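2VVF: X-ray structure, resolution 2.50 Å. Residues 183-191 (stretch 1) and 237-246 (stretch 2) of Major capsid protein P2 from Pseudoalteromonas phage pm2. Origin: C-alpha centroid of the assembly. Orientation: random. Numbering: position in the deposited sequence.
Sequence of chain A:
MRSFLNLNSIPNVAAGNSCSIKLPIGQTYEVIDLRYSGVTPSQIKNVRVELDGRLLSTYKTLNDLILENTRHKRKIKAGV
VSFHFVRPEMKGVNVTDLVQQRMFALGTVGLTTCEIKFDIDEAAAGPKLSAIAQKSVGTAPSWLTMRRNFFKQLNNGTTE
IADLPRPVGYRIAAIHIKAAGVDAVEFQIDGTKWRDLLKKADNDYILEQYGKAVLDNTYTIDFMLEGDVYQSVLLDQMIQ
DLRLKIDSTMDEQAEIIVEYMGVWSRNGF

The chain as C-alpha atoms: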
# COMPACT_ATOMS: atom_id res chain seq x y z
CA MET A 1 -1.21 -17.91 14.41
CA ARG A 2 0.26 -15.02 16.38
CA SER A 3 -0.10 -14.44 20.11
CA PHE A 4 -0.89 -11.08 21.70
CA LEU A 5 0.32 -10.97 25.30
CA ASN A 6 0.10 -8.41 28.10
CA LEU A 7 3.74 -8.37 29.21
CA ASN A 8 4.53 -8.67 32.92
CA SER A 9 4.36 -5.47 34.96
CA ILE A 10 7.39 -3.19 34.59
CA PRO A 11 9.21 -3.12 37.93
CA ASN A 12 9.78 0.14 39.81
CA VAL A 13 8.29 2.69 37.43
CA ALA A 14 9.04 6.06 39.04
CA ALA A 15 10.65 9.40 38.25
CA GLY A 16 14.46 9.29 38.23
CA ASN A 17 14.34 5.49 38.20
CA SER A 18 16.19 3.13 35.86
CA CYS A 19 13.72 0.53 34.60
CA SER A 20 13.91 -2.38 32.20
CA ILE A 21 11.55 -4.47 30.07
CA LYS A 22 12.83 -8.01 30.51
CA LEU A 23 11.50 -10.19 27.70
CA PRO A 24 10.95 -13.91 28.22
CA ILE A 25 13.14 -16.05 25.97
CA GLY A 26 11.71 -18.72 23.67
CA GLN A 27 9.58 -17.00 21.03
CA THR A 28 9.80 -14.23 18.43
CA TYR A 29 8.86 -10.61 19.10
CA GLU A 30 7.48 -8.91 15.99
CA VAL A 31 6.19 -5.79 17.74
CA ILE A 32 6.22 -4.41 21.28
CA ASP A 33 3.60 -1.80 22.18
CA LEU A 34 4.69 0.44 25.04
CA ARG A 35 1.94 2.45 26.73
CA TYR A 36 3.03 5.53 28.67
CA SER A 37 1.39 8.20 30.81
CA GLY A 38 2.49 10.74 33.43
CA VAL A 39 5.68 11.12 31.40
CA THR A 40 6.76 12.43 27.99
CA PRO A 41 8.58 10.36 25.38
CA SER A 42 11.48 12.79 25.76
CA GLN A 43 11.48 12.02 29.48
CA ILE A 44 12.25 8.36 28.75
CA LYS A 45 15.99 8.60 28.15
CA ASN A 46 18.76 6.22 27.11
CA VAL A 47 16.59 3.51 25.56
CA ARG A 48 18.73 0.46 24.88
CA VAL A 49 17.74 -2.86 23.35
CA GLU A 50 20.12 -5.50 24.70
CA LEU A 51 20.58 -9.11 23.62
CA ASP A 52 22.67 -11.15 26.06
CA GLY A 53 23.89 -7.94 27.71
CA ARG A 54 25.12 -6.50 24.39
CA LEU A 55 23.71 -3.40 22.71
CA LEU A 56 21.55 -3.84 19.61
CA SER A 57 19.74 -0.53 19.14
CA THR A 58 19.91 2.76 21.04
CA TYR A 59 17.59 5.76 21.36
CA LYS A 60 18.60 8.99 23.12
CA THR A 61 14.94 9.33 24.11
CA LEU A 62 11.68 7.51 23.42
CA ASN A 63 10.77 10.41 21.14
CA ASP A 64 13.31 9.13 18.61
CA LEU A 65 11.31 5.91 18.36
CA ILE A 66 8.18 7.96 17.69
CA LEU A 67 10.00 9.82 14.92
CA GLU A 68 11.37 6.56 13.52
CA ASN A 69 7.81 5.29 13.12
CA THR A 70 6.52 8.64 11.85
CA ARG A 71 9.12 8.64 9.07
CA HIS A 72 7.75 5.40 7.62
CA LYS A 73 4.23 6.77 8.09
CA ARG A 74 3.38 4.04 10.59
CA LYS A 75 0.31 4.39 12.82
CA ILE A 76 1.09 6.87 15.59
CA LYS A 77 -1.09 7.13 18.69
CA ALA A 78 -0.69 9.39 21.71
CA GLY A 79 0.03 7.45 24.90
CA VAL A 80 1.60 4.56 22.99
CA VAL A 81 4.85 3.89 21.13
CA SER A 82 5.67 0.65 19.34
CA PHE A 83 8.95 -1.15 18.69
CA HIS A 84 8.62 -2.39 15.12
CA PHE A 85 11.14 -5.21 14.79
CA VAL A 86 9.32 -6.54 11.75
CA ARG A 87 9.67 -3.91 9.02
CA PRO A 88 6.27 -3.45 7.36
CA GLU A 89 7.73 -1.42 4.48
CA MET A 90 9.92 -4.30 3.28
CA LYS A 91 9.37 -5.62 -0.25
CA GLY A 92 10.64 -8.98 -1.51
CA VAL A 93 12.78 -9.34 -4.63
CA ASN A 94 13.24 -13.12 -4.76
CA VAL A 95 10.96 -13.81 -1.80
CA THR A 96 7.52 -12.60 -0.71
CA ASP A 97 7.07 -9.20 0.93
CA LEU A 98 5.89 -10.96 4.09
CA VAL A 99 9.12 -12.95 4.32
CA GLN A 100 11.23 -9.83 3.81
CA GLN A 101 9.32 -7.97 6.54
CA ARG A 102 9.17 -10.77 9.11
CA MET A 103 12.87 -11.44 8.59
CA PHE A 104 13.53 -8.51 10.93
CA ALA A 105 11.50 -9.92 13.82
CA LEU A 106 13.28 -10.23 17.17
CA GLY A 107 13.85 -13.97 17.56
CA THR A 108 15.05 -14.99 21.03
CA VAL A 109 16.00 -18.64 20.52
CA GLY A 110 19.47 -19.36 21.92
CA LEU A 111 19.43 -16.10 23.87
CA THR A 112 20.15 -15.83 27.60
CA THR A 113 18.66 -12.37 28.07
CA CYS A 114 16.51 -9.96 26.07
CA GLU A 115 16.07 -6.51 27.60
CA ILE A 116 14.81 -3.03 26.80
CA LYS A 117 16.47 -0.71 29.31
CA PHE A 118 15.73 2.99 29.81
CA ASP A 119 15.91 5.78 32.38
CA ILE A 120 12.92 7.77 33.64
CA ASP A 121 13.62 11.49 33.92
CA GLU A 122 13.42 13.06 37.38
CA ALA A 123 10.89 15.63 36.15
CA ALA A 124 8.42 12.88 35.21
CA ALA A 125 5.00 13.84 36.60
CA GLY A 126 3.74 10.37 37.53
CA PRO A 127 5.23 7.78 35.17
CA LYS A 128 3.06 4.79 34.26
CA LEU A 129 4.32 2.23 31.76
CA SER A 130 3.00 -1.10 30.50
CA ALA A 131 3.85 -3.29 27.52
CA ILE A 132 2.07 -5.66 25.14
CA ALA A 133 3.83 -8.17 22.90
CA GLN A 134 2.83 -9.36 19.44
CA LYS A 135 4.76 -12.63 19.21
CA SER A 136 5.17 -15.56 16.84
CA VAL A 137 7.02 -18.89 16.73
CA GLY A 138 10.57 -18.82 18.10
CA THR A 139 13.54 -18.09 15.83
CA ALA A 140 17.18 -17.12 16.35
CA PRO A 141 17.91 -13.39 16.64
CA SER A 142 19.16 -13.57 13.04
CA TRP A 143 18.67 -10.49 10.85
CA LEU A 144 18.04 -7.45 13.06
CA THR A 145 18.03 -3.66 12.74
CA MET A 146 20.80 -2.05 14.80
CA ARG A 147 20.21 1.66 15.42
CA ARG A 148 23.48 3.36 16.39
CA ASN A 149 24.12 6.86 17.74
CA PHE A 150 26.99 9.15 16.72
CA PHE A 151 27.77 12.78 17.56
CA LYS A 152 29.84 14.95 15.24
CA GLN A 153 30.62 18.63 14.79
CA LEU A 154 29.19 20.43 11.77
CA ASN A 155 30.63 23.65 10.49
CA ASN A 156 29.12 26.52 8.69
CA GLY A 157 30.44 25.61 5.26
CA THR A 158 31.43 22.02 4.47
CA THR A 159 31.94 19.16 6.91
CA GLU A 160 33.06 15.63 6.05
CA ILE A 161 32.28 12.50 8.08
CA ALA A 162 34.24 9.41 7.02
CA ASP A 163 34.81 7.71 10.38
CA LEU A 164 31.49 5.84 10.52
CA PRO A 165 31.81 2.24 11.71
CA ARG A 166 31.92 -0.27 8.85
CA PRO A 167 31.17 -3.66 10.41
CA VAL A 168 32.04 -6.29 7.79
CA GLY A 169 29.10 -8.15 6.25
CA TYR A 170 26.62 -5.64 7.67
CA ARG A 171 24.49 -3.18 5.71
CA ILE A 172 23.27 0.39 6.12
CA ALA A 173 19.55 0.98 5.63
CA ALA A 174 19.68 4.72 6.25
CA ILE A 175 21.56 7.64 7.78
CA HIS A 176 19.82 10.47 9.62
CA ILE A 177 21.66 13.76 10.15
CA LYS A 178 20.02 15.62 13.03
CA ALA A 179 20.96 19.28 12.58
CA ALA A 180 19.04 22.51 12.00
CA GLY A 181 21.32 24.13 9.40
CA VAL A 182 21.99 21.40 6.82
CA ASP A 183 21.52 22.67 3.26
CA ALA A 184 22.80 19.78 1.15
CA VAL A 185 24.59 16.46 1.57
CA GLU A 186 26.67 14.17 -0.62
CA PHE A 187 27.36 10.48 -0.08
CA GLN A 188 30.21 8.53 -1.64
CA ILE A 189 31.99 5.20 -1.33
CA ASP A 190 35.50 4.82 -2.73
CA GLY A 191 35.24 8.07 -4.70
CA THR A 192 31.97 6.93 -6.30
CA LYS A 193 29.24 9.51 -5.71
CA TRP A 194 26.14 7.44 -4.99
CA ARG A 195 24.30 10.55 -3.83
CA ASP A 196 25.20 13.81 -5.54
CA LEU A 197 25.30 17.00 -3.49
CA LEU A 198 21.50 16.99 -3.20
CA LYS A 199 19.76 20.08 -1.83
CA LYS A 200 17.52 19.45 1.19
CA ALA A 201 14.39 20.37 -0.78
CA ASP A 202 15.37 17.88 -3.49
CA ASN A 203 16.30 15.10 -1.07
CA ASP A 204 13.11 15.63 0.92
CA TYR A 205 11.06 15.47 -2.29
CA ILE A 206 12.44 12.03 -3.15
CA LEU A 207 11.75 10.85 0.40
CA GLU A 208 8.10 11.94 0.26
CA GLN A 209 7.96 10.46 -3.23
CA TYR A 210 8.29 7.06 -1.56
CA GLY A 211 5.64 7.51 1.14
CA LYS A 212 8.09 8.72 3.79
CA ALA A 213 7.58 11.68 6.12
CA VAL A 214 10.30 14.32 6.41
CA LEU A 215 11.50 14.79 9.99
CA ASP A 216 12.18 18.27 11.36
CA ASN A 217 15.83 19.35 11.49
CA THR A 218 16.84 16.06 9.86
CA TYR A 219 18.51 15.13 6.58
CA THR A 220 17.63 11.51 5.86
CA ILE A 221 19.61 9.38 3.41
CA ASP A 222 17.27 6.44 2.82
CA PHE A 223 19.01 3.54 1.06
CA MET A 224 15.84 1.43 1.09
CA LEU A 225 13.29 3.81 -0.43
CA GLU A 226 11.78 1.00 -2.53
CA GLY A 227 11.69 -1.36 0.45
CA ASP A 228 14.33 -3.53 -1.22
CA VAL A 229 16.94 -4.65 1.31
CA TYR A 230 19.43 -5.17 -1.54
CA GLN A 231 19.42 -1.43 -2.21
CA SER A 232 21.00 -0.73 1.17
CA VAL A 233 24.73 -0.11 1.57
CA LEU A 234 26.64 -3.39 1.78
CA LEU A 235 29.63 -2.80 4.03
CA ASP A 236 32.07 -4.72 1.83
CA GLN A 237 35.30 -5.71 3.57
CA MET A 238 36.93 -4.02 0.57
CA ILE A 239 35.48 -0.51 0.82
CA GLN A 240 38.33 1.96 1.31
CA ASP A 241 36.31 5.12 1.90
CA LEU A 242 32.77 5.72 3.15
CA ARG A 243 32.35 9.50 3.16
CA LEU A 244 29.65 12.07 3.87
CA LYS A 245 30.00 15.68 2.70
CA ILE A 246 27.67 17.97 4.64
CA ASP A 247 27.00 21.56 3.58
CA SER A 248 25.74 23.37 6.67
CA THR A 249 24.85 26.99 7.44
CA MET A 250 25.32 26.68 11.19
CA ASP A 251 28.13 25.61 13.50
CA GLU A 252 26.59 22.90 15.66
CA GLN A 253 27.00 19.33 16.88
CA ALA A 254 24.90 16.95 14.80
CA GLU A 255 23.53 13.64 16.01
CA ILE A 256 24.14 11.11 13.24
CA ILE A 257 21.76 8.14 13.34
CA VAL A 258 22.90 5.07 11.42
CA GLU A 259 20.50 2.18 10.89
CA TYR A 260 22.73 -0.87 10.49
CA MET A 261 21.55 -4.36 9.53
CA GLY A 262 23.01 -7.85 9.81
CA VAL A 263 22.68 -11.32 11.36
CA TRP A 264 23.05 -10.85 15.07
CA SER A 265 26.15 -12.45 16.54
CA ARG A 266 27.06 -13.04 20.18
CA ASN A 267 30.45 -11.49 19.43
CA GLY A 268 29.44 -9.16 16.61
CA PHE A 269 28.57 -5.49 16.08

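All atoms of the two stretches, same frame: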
# COMPACT_ATOMS: atom_id res chain seq x y z
N ASP A 183 22.06 22.25 4.55
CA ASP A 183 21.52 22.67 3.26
C ASP A 183 21.52 21.54 2.24
O ASP A 183 20.52 21.30 1.56
CB ASP A 183 22.33 23.84 2.70
CG ASP A 183 22.13 25.12 3.50
OD1 ASP A 183 20.97 25.40 3.89
OD2 ASP A 183 23.12 25.84 3.72
N ALA A 184 22.66 20.87 2.11
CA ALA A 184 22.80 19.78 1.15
C ALA A 184 23.80 18.75 1.67
O ALA A 184 24.64 19.06 2.51
CB ALA A 184 23.24 20.31 -0.20
N VAL A 185 23.70 17.53 1.16
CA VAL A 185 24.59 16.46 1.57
C VAL A 185 24.99 15.62 0.37
O VAL A 185 24.25 15.52 -0.61
CB VAL A 185 23.95 15.59 2.67
CG1 VAL A 185 24.88 14.43 3.04
CG2 VAL A 185 23.62 16.43 3.89
N GLU A 186 26.17 15.02 0.45
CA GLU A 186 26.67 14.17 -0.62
C GLU A 186 27.22 12.89 0.00
O GLU A 186 27.90 12.93 1.03
CB GLU A 186 27.79 14.90 -1.38
CG GLU A 186 28.49 14.06 -2.43
CD GLU A 186 29.63 14.81 -3.11
OE1 GLU A 186 29.45 16.01 -3.41
OE2 GLU A 186 30.70 14.21 -3.33
N PHE A 187 26.89 11.75 -0.59
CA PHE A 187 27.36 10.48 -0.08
C PHE A 187 28.18 9.74 -1.12
O PHE A 187 27.77 9.61 -2.28
CB PHE A 187 26.19 9.61 0.38
CG PHE A 187 26.60 8.26 0.89
CD1 PHE A 187 27.12 8.11 2.16
CD2 PHE A 187 26.49 7.13 0.08
CE1 PHE A 187 27.51 6.86 2.63
CE2 PHE A 187 26.88 5.89 0.54
CZ PHE A 187 27.39 5.75 1.82
N GLN A 188 29.35 9.26 -0.72
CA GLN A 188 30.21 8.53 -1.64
C GLN A 188 30.95 7.38 -0.99
O GLN A 188 31.21 7.38 0.21
CB GLN A 188 31.21 9.48 -2.31
CG GLN A 188 32.07 10.27 -1.35
CD GLN A 188 33.15 11.06 -2.05
OE1 GLN A 188 32.91 12.14 -2.57
NE2 GLN A 188 34.36 10.50 -2.08
N ILE A 189 31.26 6.37 -1.80
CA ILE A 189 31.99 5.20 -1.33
C ILE A 189 33.10 4.91 -2.32
O ILE A 189 32.85 4.59 -3.48
CB ILE A 189 31.05 3.98 -1.19
CG1 ILE A 189 29.95 4.26 -0.16
CG2 ILE A 189 31.84 2.74 -0.80
CD1 ILE A 189 28.87 3.21 -0.12
N ASP A 190 34.34 5.06 -1.87
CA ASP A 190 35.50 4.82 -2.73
C ASP A 190 35.51 5.78 -3.92
O ASP A 190 35.76 5.37 -5.05
CB ASP A 190 35.51 3.37 -3.22
CG ASP A 190 35.82 2.38 -2.12
OD1 ASP A 190 36.45 2.78 -1.11
OD2 ASP A 190 35.44 1.20 -2.25
N GLY A 191 35.24 7.05 -3.65
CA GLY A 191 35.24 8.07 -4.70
C GLY A 191 33.92 8.13 -5.47
O GLY A 191 33.53 9.19 -5.97
N GLN A 237 34.01 -5.69 2.90
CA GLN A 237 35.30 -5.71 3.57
C GLN A 237 36.38 -5.09 2.69
O GLN A 237 37.55 -5.04 3.07
CB GLN A 237 35.68 -7.15 3.91
CG GLN A 237 36.91 -7.32 4.73
CD GLN A 237 37.08 -8.75 5.17
OE1 GLN A 237 36.25 -9.61 4.94
NE2 GLN A 237 38.10 -8.99 5.87
N MET A 238 35.99 -4.61 1.51
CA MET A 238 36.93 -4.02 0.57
C MET A 238 36.75 -2.52 0.35
O MET A 238 37.54 -1.89 -0.35
CB MET A 238 36.90 -4.76 -0.77
CG MET A 238 38.26 -4.87 -1.44
SD MET A 238 38.81 -6.57 -1.65
CE MET A 238 37.88 -7.03 -3.10
N ILE A 239 35.71 -1.94 0.95
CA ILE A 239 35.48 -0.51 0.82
C ILE A 239 36.61 0.24 1.50
O ILE A 239 36.95 -0.04 2.65
CB ILE A 239 34.11 -0.09 1.41
CG1 ILE A 239 32.97 -0.54 0.48
CG2 ILE A 239 34.07 1.41 1.63
CD1 ILE A 239 31.60 -0.36 1.08
N GLN A 240 37.21 1.19 0.78
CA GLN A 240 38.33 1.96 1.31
C GLN A 240 37.88 3.27 1.94
O GLN A 240 38.51 3.76 2.88
CB GLN A 240 39.36 2.23 0.21
CG GLN A 240 40.80 2.05 0.65
CD GLN A 240 41.18 0.59 0.80
OE1 GLN A 240 41.67 -0.03 -0.14
NE2 GLN A 240 40.94 0.04 1.98
N ASP A 241 36.81 3.85 1.41
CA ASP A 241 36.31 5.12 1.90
C ASP A 241 34.79 5.24 1.86
O ASP A 241 34.17 5.08 0.81
CB ASP A 241 36.95 6.28 1.13
CG ASP A 241 36.77 7.62 1.81
OD1 ASP A 241 37.30 7.81 2.93
OD2 ASP A 241 36.09 8.50 1.23
N LEU A 242 34.20 5.52 3.01
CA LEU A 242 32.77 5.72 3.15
C LEU A 242 32.65 7.15 3.68
O LEU A 242 32.87 7.39 4.87
CB LEU A 242 32.19 4.72 4.16
CG LEU A 242 30.68 4.48 4.17
CD1 LEU A 242 29.92 5.78 4.34
CD2 LEU A 242 30.24 3.74 2.92
N ARG A 243 32.37 8.09 2.79
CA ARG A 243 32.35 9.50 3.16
C ARG A 243 31.02 10.23 3.03
O ARG A 243 30.20 9.91 2.17
CB ARG A 243 33.44 10.24 2.39
CG ARG A 243 33.53 11.72 2.69
CD ARG A 243 34.80 12.30 2.09
NE ARG A 243 35.93 11.39 2.25
CZ ARG A 243 36.84 11.50 3.22
NH1 ARG A 243 36.75 12.48 4.10
NH2 ARG A 243 37.83 10.63 3.30
N LEU A 244 30.85 11.24 3.87
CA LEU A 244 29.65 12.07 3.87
C LEU A 244 30.10 13.53 3.84
O LEU A 244 30.85 13.97 4.71
CB LEU A 244 28.85 11.81 5.15
CG LEU A 244 27.32 11.82 5.09
CD1 LEU A 244 26.80 10.78 4.11
CD2 LEU A 244 26.75 11.58 6.48
N LYS A 245 29.65 14.27 2.83
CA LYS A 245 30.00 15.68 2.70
C LYS A 245 28.78 16.54 3.02
O LYS A 245 27.84 16.62 2.23
CB LYS A 245 30.51 15.99 1.30
CG LYS A 245 31.87 15.38 0.98
CD LYS A 245 32.45 15.96 -0.30
CE LYS A 245 33.91 15.57 -0.47
NZ LYS A 245 34.13 14.70 -1.65
N ILE A 246 28.80 17.17 4.20
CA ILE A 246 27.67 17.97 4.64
C ILE A 246 27.88 19.47 4.48
O ILE A 246 28.84 20.04 5.01
CB ILE A 246 27.27 17.63 6.09
CG1 ILE A 246 26.96 16.13 6.21
CG2 ILE A 246 26.08 18.47 6.53
CD1 ILE A 246 27.99 15.36 7.01

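Residues 183-189 and 242-246 form neighbouring antiparallel strands, with axes 4.7 Å apart at closest approach and N-to-C directions 165° apart. The register pairs Val 185 with Ile 246, Phe 187 with Leu 244, and Ile 189 with Leu 242. Between these lie the hydrogen-bonded pairs. Glu 186 N donates to Lys 245 O (2.9 Å), and Lys 245 N donates to Glu 186 O (2.8 Å). Gln 188 N donates to Arg 243 O (3.1 Å), and Arg 243 N returns the bond to Gln 188 O (2.9 Å). Past the strand, Asp 190 N still reaches Asp 241 O at 2.7 Å.

The carboxylate of Asp 190 holds the loop before the second strand. Asp 190 OD1 accepts from Gln 240 N (2.6 Å) and from Asp 241 N (2.8 Å), so one oxygen binds two successive backbone amides.

Side chains alternate between the two faces of the sheet. One face is apolar and buried. Phe 187 CE1 lies 3.1 Å from Leu 242 CD1, a tight contact. Leu 244 CD1 meets the edge of the Phe 187 ring, 3.3 Å from CD1 of Phe 187. Ile 189 CG1 is 3.1 Å from Leu 242 CD2, and Ile 189 CG2 is 3.6 Å from Ile 239 CG2. Val 185 packs more loosely, with Val 185 CG2 4.1 Å from Ile 246 CG1.

The other face is polar and carries Glu 186, Gln 188, Arg 243 and Lys 245. Lys 245 NZ donates to Gln 188 OE1 (3.0 Å), a diagonal link between neighbouring pairs. Its salt bridge to Glu 186 is long, with Lys 245 NZ 3.9 Å from Glu 186 OE2. Arg 243 also pairs within its own stretch: Arg 243 NE donates to Asp 241 OD2 (3.1 Å), and Arg 243 NH2 forms a salt bridge with Asp 241 OD1 (2.9 Å), a weak hydrogen bond.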